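Local coordinates for allantoicase (Saccharomyces cerevisiae, PDB 1O59), which hydrolyses allantoate to (S)-ureidoglycolate and urea, letting yeast use purines as a secondary nitrogen source, at residues M91-V96 and I139-S144. Residues are numbered along the deposited sequence; the frame is centred on the assembly and turned at random.
Sequences MEYDWV and IVEDDS
Glu141, on a type I beta turn running from Val140 to Asp143, reaches across to Trp95, on strand 94-99 of the five-stranded antiparallel sheet in the first allantoicase repeat, and to Tyr93 in the loop just before that strand. It is a worked example of how one acidic side chain can serve two aromatic partners, its methylenes spent on a ring face and its carboxylate on a hydroxyl. Glu141 CB lies over the benzene half of the Trp95 indole, 3.7 Å from CZ2. Glu141 CG comes down on the pyrrole half, 3.4 Å from the centroid of the Trp95 five-membered ring and only 11° off the normal, a CH-pi contact. Here the chain bends (chi2 -79°), carrying CD away from the indole and toward the phenol. There Tyr93 OH donates to Glu141 OE2 at 2.6 Å, approaching from 39° out of the carboxylate plane. Lys178, on neighbouring strand 176-182, forms a salt bridge with the same oxygen. A serine in place of Trp95 would probably open a gap beneath the Glu141 methylenes and leave its carboxylate freer to swing off the phenol. Glu141 OE1, by contrast, stays 3.9 Å from Tyr93 OH.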
# COMPACT_ATOMS: atom_id res chain seq x y z
N MSE A 91 22.67 -14.34 18.48
CA MSE A 91 21.82 -13.33 19.04
C MSE A 91 20.40 -13.89 19.21
O MSE A 91 20.09 -14.99 18.72
CB MSE A 91 21.89 -12.06 18.20
CG MSE A 91 23.31 -11.50 18.09
SE MSE A 91 24.12 -11.07 19.83
CE MSE A 91 23.40 -9.16 19.91
N GLU A 92 19.58 -13.16 19.97
CA GLU A 92 18.21 -13.56 20.28
C GLU A 92 17.34 -13.48 19.03
O GLU A 92 16.36 -14.20 18.89
CB GLU A 92 17.65 -12.64 21.37
CG GLU A 92 16.34 -13.10 22.01
CD GLU A 92 15.46 -11.99 22.70
OE1 GLU A 92 15.72 -10.75 22.58
OE2 GLU A 92 14.44 -12.41 23.37
N TYR A 93 17.69 -12.58 18.13
CA TYR A 93 16.89 -12.34 16.93
C TYR A 93 17.70 -11.74 15.79
O TYR A 93 18.69 -11.06 16.00
CB TYR A 93 15.67 -11.44 17.24
CG TYR A 93 16.05 -10.11 17.83
CD1 TYR A 93 16.42 -9.06 17.02
CD2 TYR A 93 16.08 -9.91 19.20
CE1 TYR A 93 16.81 -7.84 17.55
CE2 TYR A 93 16.47 -8.70 19.74
CZ TYR A 93 16.82 -7.67 18.91
OH TYR A 93 17.20 -6.47 19.43
N ASP A 94 17.27 -12.06 14.57
CA ASP A 94 17.64 -11.32 13.38
C ASP A 94 16.65 -10.17 13.21
O ASP A 94 15.53 -10.23 13.73
CB ASP A 94 17.60 -12.21 12.13
CG ASP A 94 18.90 -12.95 11.90
OD1 ASP A 94 19.97 -12.28 11.91
OD2 ASP A 94 18.92 -14.20 11.71
N TRP A 95 17.08 -9.14 12.48
CA TRP A 95 16.28 -7.95 12.30
C TRP A 95 16.51 -7.21 10.98
O TRP A 95 17.55 -7.36 10.32
CB TRP A 95 16.51 -6.97 13.45
CG TRP A 95 17.93 -6.68 13.64
CD1 TRP A 95 18.76 -7.29 14.49
CD2 TRP A 95 18.71 -5.68 12.96
NE1 TRP A 95 20.03 -6.76 14.38
CE2 TRP A 95 20.01 -5.77 13.44
CE3 TRP A 95 18.43 -4.73 11.98
CZ2 TRP A 95 21.03 -4.95 12.99
CZ3 TRP A 95 19.45 -3.92 11.54
CH2 TRP A 95 20.72 -4.03 12.04
N VAL A 96 15.52 -6.41 10.61
CA VAL A 96 15.62 -5.53 9.46
C VAL A 96 14.93 -4.22 9.81
O VAL A 96 13.85 -4.21 10.43
CB VAL A 96 15.00 -6.18 8.17
CG1 VAL A 96 13.65 -6.78 8.44
CG2 VAL A 96 14.88 -5.18 7.06
N ILE A 139 19.48 4.96 10.53
CA ILE A 139 19.02 4.46 11.84
C ILE A 139 19.64 3.10 12.17
O ILE A 139 19.77 2.23 11.29
CB ILE A 139 17.44 4.36 11.90
CG1 ILE A 139 16.77 5.74 11.84
CG2 ILE A 139 16.98 3.62 13.14
CD1 ILE A 139 17.09 6.64 12.97
N VAL A 140 20.01 2.96 13.45
CA VAL A 140 20.60 1.73 13.97
C VAL A 140 19.62 0.93 14.83
O VAL A 140 18.64 1.45 15.37
CB VAL A 140 21.91 1.99 14.76
CG1 VAL A 140 22.90 2.73 13.89
CG2 VAL A 140 21.66 2.76 16.07
N GLU A 141 19.92 -0.36 14.95
CA GLU A 141 19.09 -1.31 15.67
C GLU A 141 18.86 -0.95 17.16
O GLU A 141 17.77 -1.15 17.67
CB GLU A 141 19.71 -2.70 15.55
CG GLU A 141 18.83 -3.84 15.97
CD GLU A 141 18.74 -4.04 17.47
OE1 GLU A 141 19.75 -3.78 18.22
OE2 GLU A 141 17.63 -4.45 17.87
N ASP A 142 19.88 -0.42 17.84
CA ASP A 142 19.78 -0.23 19.29
C ASP A 142 19.44 1.20 19.71
O ASP A 142 19.73 1.63 20.81
CB ASP A 142 21.06 -0.71 19.99
CG ASP A 142 22.25 0.20 19.74
OD1 ASP A 142 22.18 1.04 18.81
OD2 ASP A 142 23.31 0.13 20.44
N ASP A 143 18.77 1.92 18.82
CA ASP A 143 18.32 3.31 19.01
C ASP A 143 17.28 3.33 20.13
O ASP A 143 16.37 2.51 20.18
CB ASP A 143 17.73 3.77 17.68
CG ASP A 143 17.38 5.22 17.63
OD1 ASP A 143 16.57 5.72 18.44
OD2 ASP A 143 17.82 5.93 16.72
N SER A 144 17.41 4.28 21.04
CA SER A 144 16.56 4.29 22.19
C SER A 144 15.12 4.57 21.87
O SER A 144 14.25 4.38 22.70
CB SER A 144 17.07 5.30 23.20
OG SER A 144 17.21 6.58 22.60